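Endonuclease 2 (Arabidopsis thaliana, PDB 4CXP) cleaves RNA and single-stranded DNA, and double-stranded DNA less well, to 5'-phosphorylated products with the help of three divalent metal ions. Local coordinates at residues Asp168-Ala173 / Ile242-Leu247; His155-Asn160 / Asp233-Ser238. All coordinates share one frame; numbering follows the deposited sequence.

Contact 1: Asp168-Ala173 / Ile242-Leu247; sequences DLYNSA and IVYQRL. With NAG (2-acetamido-2-deoxy-beta-D-glucopyranose), chain D.
Two tyrosines, Tyr170 in the turn that follows helix 153-169 and Tyr244 on helix 233-262, meet at a glycan-covered site, where the N-acetyl group of an N-acetylglucosamine of the glycan at Asn184 lies against one of them. The backbones stay far apart, 13.0 Å between the CA atoms of Leu169 and Tyr244, and the side chains reach across from opposite directions. Both hold CG anti to the carbonyl carbon (chi1 -63° for Tyr170, -69° for Tyr244), a setting that brings the two rings together at their hydroxyls. Tyr170 OH and Tyr244 OH are hydrogen-bonded, 2.7 Å apart. Tyr244 OH lies in the plane of the Tyr170 ring, at its edge, and is also 3.4 Å from Tyr170 CE2. Beside this pair, Leu169 CD1 approaches Tyr244 OH at 4.2 Å, an apolar methyl at the polar end of the ring.

The sugar adds a CH-pi contact. Its acetamide methyl C8 sits 3.4 Å above the plane of the Tyr244 ring, over the centre, while its carbonyl oxygen O7 is 3.4 Å from Tyr244 CD2. The same methyl also comes within 3.6 Å of Tyr170 OH, so one acetamide group touches both tyrosines. Replacing Tyr244 by an alanine would probably leave the Tyr170 hydroxyl without this partner and the acetamide methyl without the ring beneath it.

Tyr170 opens a type I' turn to Ala173, closed by a bond from Ala173 N to Tyr170 O, and the backbone of Ser172 bonds back to Glu166 of helix 153-169. Helix 176-187 completes the surroundings: Met177 touches both tyrosines, Ala180 packs on Tyr170 and Leu181 on Tyr244. Leu169, for its part, packs on Phe236 and Leu240 of helix 233-262.

Contact 2: His155-Asn160 / Asp233-Ser238; sequences HIWDSN and DEYFYS. With ZN (zinc ion), chain F.
Segments 155-160 and 233-238 are both helical and have no backbone hydrogen bonds to each other, the first containing a wider pi-type turn in which His155 O accepts from both Ser159 N and Asn160 N. Aromatic side chains make the connection. Trp157 NE1 donates to Tyr235 OH at 2.9 Å, with an N-H...O angle of 159°, and the hydroxyl is only 4° out of the indole plane. The side chains cross at about a right angle and meet edge to edge, each polar atom lying near the plane of the other ring. Tyr235 CG is anti to the backbone N (chi1 -169°), an extended setting that carries the ring from its helix toward Trp157. The phenol oxygen is held twice, since it is also hydrogen-bonded to Ala221 O; with the indole N-H as donor, the carbonyl is the natural acceptor for the phenol proton. Both aromatic residues are buried and, together with Ala221 O, this pairing satisfies the indole N-H and the phenol hydroxyl.

The next residue, Asp158, serves a metal site. Its carboxylate binds one zinc ion through both oxygens, OD2 at 2.2 Å and OD1 at a longer 2.5 Å. His130, His154 and a water 2.1 Å from the zinc ion are also at this site, while Gln127 NE2 and Trp1 N bond to Asp158 OD1, and Trp1 is itself a ligand of another zinc ion. The tryptophan thus belongs to the same helical turn as a metal ligand.

Around the pair, Arg239, Ile242 and Val243 of helix 233-262 pack on Trp157, as do Gln127 and Leu129 from loops, while Leu153 touches Tyr235. Strand 143-146 borders both helices: Val144 and Trp146 meet Ile156, and Trp146 also touches Phe236.

Overall arrangement
From the N terminus, the chain reaches 155-160 first and 168-173 second, at the two ends of helix 153-169, then runs through helices 176-187, 190-197 and 206-221 and strand 230-231 before entering helix 233-262. There 233-238 closes the loop of contact 2 before 242-247 closes that of contact 1, so the two loops cross. Both tie helix 153-169, or the turn after it, to helix 233-262. Their centres lie about 10 Å apart and they touch directly: Ile242 CG2 is 3.6 Å from Trp157 CH2, and Leu169 CD1 packs against Phe236 CZ. Contact 2 lies toward the zinc site, and contact 1 toward helix 176-187 and the glycan.

Contact 1: Asp168-Ala173 / Ile242-Leu247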
loop_
_atom_site.group_PDB
_atom_site.type_symbol
_atom_site.label_atom_id
_atom_site.label_comp_id
_atom_site.label_asym_id
_atom_site.label_seq_id
_atom_site.Cartn_x
_atom_site.Cartn_y
_atom_site.Cartn_z
ATOM N N ASP A 168 15.853 0.985 -15.010
ATOM C CA ASP A 168 17.275 0.745 -14.977
ATOM C C ASP A 168 17.613 -0.681 -14.624
ATOM O O ASP A 168 18.572 -1.240 -15.162
ATOM C CB ASP A 168 18.009 1.642 -13.961
ATOM C CG ASP A 168 18.083 3.103 -14.320
ATOM O OD1 ASP A 168 17.393 3.567 -15.237
ATOM O OD2 ASP A 168 18.881 3.813 -13.615
ATOM N N LEU A 169 16.911 -1.259 -13.659
ATOM C CA LEU A 169 17.243 -2.593 -13.163
ATOM C C LEU A 169 16.485 -3.685 -13.903
ATOM O O LEU A 169 17.029 -4.760 -14.133
ATOM C CB LEU A 169 16.998 -2.713 -11.651
ATOM C CG LEU A 169 17.731 -1.690 -10.799
ATOM C CD1 LEU A 169 17.377 -1.900 -9.342
ATOM C CD2 LEU A 169 19.232 -1.747 -11.003
ATOM N N TYR A 170 15.236 -3.413 -14.284
ATOM C CA TYR A 170 14.392 -4.410 -14.903
ATOM C C TYR A 170 14.161 -4.154 -16.383
ATOM O O TYR A 170 13.364 -4.857 -17.012
ATOM C CB TYR A 170 13.056 -4.597 -14.145
ATOM C CG TYR A 170 13.297 -5.110 -12.740
ATOM C CD1 TYR A 170 13.452 -6.466 -12.483
ATOM C CD2 TYR A 170 13.423 -4.245 -11.676
ATOM C CE1 TYR A 170 13.719 -6.934 -11.208
ATOM C CE2 TYR A 170 13.694 -4.702 -10.410
ATOM C CZ TYR A 170 13.847 -6.039 -10.166
ATOM O OH TYR A 170 14.102 -6.486 -8.897
ATOM N N ASN A 171 14.883 -3.208 -16.970
ATOM C CA ASN A 171 14.900 -3.083 -18.427
ATOM C C ASN A 171 13.493 -2.919 -18.999
ATOM O O ASN A 171 13.181 -3.464 -20.043
ATOM C CB ASN A 171 15.612 -4.278 -19.045
ATOM C CG ASN A 171 16.993 -4.451 -18.466
ATOM O OD1 ASN A 171 17.887 -3.637 -18.715
ATOM N ND2 ASN A 171 17.181 -5.496 -17.678
ATOM N N SER A 172 12.654 -2.166 -18.291
ATOM C CA SER A 172 11.282 -1.884 -18.712
ATOM C C SER A 172 10.374 -3.107 -18.773
ATOM O O SER A 172 9.311 -3.046 -19.394
ATOM C CB SER A 172 11.258 -1.248 -20.092
ATOM O OG SER A 172 11.220 -2.271 -21.078
ATOM N N ALA A 173 10.770 -4.211 -18.152
ATOM C CA ALA A 173 9.946 -5.426 -18.175
ATOM C C ALA A 173 8.869 -5.199 -17.197
ATOM O O ALA A 173 9.145 -5.052 -16.018
ATOM C CB ALA A 173 10.730 -6.647 -17.793
ATOM N N ILE A 242 13.695 -1.881 1.077
ATOM C CA ILE A 242 12.519 -1.648 1.918
ATOM C C ILE A 242 11.288 -1.440 1.033
ATOM O O ILE A 242 10.211 -1.876 1.413
ATOM C CB ILE A 242 12.732 -0.557 3.013
ATOM C CG1 ILE A 242 11.473 -0.301 3.836
ATOM C CG2 ILE A 242 13.082 0.770 2.421
ATOM C CD1 ILE A 242 10.916 -1.509 4.535
ATOM N N VAL A 243 11.433 -0.818 -0.133
ATOM C CA VAL A 243 10.334 -0.775 -1.075
ATOM C C VAL A 243 9.906 -2.203 -1.452
ATOM O O VAL A 243 8.724 -2.535 -1.426
ATOM C CB VAL A 243 10.685 0.086 -2.295
ATOM C CG1 VAL A 243 9.647 -0.062 -3.397
ATOM C CG2 VAL A 243 10.815 1.547 -1.862
ATOM N N TYR A 244 10.870 -3.045 -1.818
ATOM C CA TYR A 244 10.563 -4.441 -2.120
ATOM C C TYR A 244 9.808 -5.117 -0.972
ATOM O O TYR A 244 8.819 -5.806 -1.185
ATOM C CB TYR A 244 11.829 -5.216 -2.410
ATOM C CG TYR A 244 12.586 -4.917 -3.685
ATOM C CD1 TYR A 244 12.001 -4.388 -4.822
ATOM C CD2 TYR A 244 13.926 -5.265 -3.755
ATOM C CE1 TYR A 244 12.733 -4.216 -5.991
ATOM C CE2 TYR A 244 14.662 -5.111 -4.924
ATOM C CZ TYR A 244 14.048 -4.591 -6.033
ATOM O OH TYR A 244 14.750 -4.463 -7.228
ATOM N N GLN A 245 10.309 -4.927 0.244
ATOM C CA GLN A 245 9.692 -5.522 1.428
ATOM C C GLN A 245 8.232 -5.093 1.554
ATOM O O GLN A 245 7.358 -5.922 1.800
ATOM C CB GLN A 245 10.467 -5.104 2.669
ATOM C CG GLN A 245 9.948 -5.691 3.982
ATOM C CD GLN A 245 10.292 -4.799 5.139
ATOM O OE1 GLN A 245 11.459 -4.626 5.474
ATOM N NE2 GLN A 245 9.275 -4.187 5.729
ATOM N N ARG A 246 7.976 -3.798 1.433
ATOM C CA ARG A 246 6.629 -3.296 1.625
ATOM C C ARG A 246 5.673 -3.717 0.535
ATOM O O ARG A 246 4.505 -3.992 0.808
ATOM C CB ARG A 246 6.641 -1.772 1.766
ATOM C CG ARG A 246 7.410 -1.230 2.964
ATOM C CD ARG A 246 6.961 -1.790 4.305
ATOM N NE ARG A 246 5.698 -1.198 4.722
ATOM C CZ ARG A 246 5.046 -1.552 5.829
ATOM N NH1 ARG A 246 5.380 -2.660 6.475
ATOM N NH2 ARG A 246 4.075 -0.776 6.274
ATOM N N LEU A 247 6.149 -3.807 -0.712
ATOM C CA LEU A 247 5.330 -4.315 -1.794
ATOM C C LEU A 247 4.987 -5.790 -1.584
ATOM O O LEU A 247 3.849 -6.215 -1.774
ATOM C CB LEU A 247 6.015 -4.104 -3.139
ATOM C CG LEU A 247 6.247 -2.657 -3.569
ATOM C CD1 LEU A 247 7.099 -2.614 -4.832
ATOM C CD2 LEU A 247 4.955 -1.891 -3.768
HETATM C C1 NAG D . 15.648 -11.072 -3.966
HETATM C C2 NAG D . 15.899 -9.584 -4.187
HETATM C C3 NAG D . 17.336 -9.366 -4.636
HETATM C C4 NAG D . 18.293 -9.999 -3.641
HETATM C C5 NAG D . 17.911 -11.452 -3.387
HETATM C C6 NAG D . 18.756 -12.120 -2.308
HETATM C C7 NAG D . 13.787 -8.546 -4.786
HETATM C C8 NAG D . 12.899 -8.007 -5.861
HETATM N N2 NAG D . 14.968 -9.028 -5.145
HETATM O O3 NAG D . 17.583 -7.980 -4.777
HETATM O O4 NAG D . 19.601 -9.911 -4.170
HETATM O O5 NAG D . 16.557 -11.518 -2.971
HETATM O O6 NAG D . 18.644 -11.414 -1.093
HETATM O O7 NAG D . 13.386 -8.581 -3.613
#

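Contact 2: His155-Asn160 / Asp233-Ser238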
loop_
_atom_site.group_PDB
_atom_site.type_symbol
_atom_site.label_atom_id
_atom_site.label_comp_id
_atom_site.label_asym_id
_atom_site.label_seq_id
_atom_site.Cartn_x
_atom_site.Cartn_y
_atom_site.Cartn_z
ATOM N N HIS A 155 6.260 11.639 -3.334
ATOM C CA HIS A 155 6.203 11.143 -4.688
ATOM C C HIS A 155 7.347 10.176 -4.988
ATOM O O HIS A 155 7.180 9.216 -5.744
ATOM C CB HIS A 155 6.205 12.326 -5.670
ATOM C CG HIS A 155 5.869 11.935 -7.078
ATOM N ND1 HIS A 155 6.807 11.572 -8.022
ATOM C CD2 HIS A 155 4.673 11.842 -7.696
ATOM C CE1 HIS A 155 6.203 11.303 -9.168
ATOM N NE2 HIS A 155 4.908 11.458 -8.996
ATOM N N ILE A 156 8.508 10.432 -4.415
ATOM C CA ILE A 156 9.638 9.521 -4.587
ATOM C C ILE A 156 9.258 8.129 -4.096
ATOM O O ILE A 156 9.594 7.133 -4.742
ATOM C CB ILE A 156 10.894 10.110 -3.909
ATOM C CG1 ILE A 156 11.428 11.265 -4.780
ATOM C CG2 ILE A 156 11.951 9.049 -3.676
ATOM C CD1 ILE A 156 12.449 12.133 -4.093
ATOM N N TRP A 157 8.588 8.045 -2.942
ATOM C CA TRP A 157 8.144 6.777 -2.404
ATOM C C TRP A 157 6.943 6.202 -3.134
ATOM O O TRP A 157 6.863 4.982 -3.326
ATOM C CB TRP A 157 7.934 6.923 -0.893
ATOM C CG TRP A 157 9.243 6.892 -0.178
ATOM C CD1 TRP A 157 10.164 7.907 -0.062
ATOM C CD2 TRP A 157 9.862 5.727 0.387
ATOM N NE1 TRP A 157 11.286 7.439 0.574
ATOM C CE2 TRP A 157 11.120 6.111 0.865
ATOM C CE3 TRP A 157 9.455 4.402 0.554
ATOM C CZ2 TRP A 157 11.982 5.215 1.488
ATOM C CZ3 TRP A 157 10.300 3.525 1.187
ATOM C CH2 TRP A 157 11.551 3.933 1.644
ATOM N N ASP A 158 6.008 7.034 -3.581
ATOM C CA ASP A 158 4.879 6.499 -4.335
ATOM C C ASP A 158 5.330 5.918 -5.679
ATOM O O ASP A 158 4.783 4.893 -6.105
ATOM C CB ASP A 158 3.840 7.590 -4.663
ATOM C CG ASP A 158 2.796 7.824 -3.588
ATOM O OD1 ASP A 158 2.638 7.019 -2.643
ATOM O OD2 ASP A 158 2.065 8.841 -3.733
ATOM N N SER A 159 6.255 6.618 -6.340
ATOM C CA SER A 159 6.512 6.409 -7.750
ATOM C C SER A 159 7.971 6.371 -8.169
ATOM O O SER A 159 8.361 5.498 -8.941
ATOM C CB SER A 159 5.799 7.503 -8.567
ATOM O OG SER A 159 4.401 7.384 -8.444
ATOM N N ASN A 160 8.795 7.347 -7.784
ATOM C CA ASN A 160 10.093 7.465 -8.463
ATOM C C ASN A 160 11.018 6.294 -8.228
ATOM O O ASN A 160 11.674 5.843 -9.172
ATOM C CB ASN A 160 10.846 8.750 -8.123
ATOM C CG ASN A 160 10.106 9.989 -8.542
ATOM O OD1 ASN A 160 10.201 10.454 -9.698
ATOM N ND2 ASN A 160 9.396 10.545 -7.636
ATOM N N ASP A 233 21.771 7.695 -6.616
ATOM C CA ASP A 233 22.081 6.275 -6.440
ATOM C C ASP A 233 22.185 5.840 -4.977
ATOM O O ASP A 233 21.684 4.779 -4.621
ATOM C CB ASP A 233 23.366 5.874 -7.173
ATOM C CG ASP A 233 23.167 5.554 -8.647
ATOM O OD1 ASP A 233 22.032 5.610 -9.156
ATOM O OD2 ASP A 233 24.184 5.213 -9.293
ATOM N N GLU A 234 22.850 6.606 -4.116
ATOM C CA GLU A 234 23.041 6.144 -2.747
ATOM C C GLU A 234 21.685 5.901 -2.075
ATOM O O GLU A 234 21.470 4.866 -1.432
ATOM C CB GLU A 234 23.868 7.139 -1.945
ATOM C CG GLU A 234 24.148 6.723 -0.524
ATOM C CD GLU A 234 24.939 7.783 0.213
ATOM O OE1 GLU A 234 24.323 8.750 0.707
ATOM O OE2 GLU A 234 26.172 7.656 0.281
ATOM N N TYR A 235 20.781 6.852 -2.208
ATOM C CA TYR A 235 19.453 6.721 -1.616
ATOM C C TYR A 235 18.663 5.607 -2.299
ATOM O O TYR A 235 18.015 4.805 -1.646
ATOM C CB TYR A 235 18.718 8.057 -1.684
ATOM C CG TYR A 235 17.434 8.119 -0.877
ATOM C CD1 TYR A 235 16.213 7.710 -1.401
ATOM C CD2 TYR A 235 17.445 8.597 0.431
ATOM C CE1 TYR A 235 15.061 7.801 -0.668
ATOM C CE2 TYR A 235 16.285 8.684 1.183
ATOM C CZ TYR A 235 15.090 8.304 0.616
ATOM O OH TYR A 235 13.906 8.387 1.295
ATOM N N PHE A 236 18.699 5.578 -3.624
ATOM C CA PHE A 236 18.009 4.575 -4.400
ATOM C C PHE A 236 18.380 3.168 -3.972
ATOM O O PHE A 236 17.509 2.364 -3.642
ATOM C CB PHE A 236 18.302 4.807 -5.885
ATOM C CG PHE A 236 17.743 3.743 -6.791
ATOM C CD1 PHE A 236 16.393 3.648 -7.032
ATOM C CD2 PHE A 236 18.583 2.827 -7.393
ATOM C CE1 PHE A 236 15.887 2.684 -7.883
ATOM C CE2 PHE A 236 18.095 1.859 -8.234
ATOM C CZ PHE A 236 16.737 1.779 -8.483
ATOM N N TYR A 237 19.663 2.827 -4.014
ATOM C CA TYR A 237 20.060 1.453 -3.738
ATOM C C TYR A 237 19.823 1.074 -2.292
ATOM O O TYR A 237 19.512 -0.070 -1.995
ATOM C CB TYR A 237 21.518 1.209 -4.127
ATOM C CG TYR A 237 21.748 1.180 -5.611
ATOM C CD1 TYR A 237 21.170 0.218 -6.388
ATOM C CD2 TYR A 237 22.587 2.102 -6.210
ATOM C CE1 TYR A 237 21.401 0.191 -7.750
ATOM C CE2 TYR A 237 22.830 2.080 -7.560
ATOM C CZ TYR A 237 22.220 1.130 -8.333
ATOM O OH TYR A 237 22.452 1.078 -9.689
ATOM N N SER A 238 19.964 2.017 -1.380
ATOM C CA SER A 238 19.775 1.694 0.017
ATOM C C SER A 238 18.305 1.557 0.401
ATOM O O SER A 238 18.003 0.799 1.303
ATOM C CB SER A 238 20.485 2.679 0.919
ATOM O OG SER A 238 20.012 3.973 0.770
HETATM ZN ZN ZN F . 0.798 8.565 -1.998
HETATM O O HOH W 1 -0.485 10.205 -2.165
#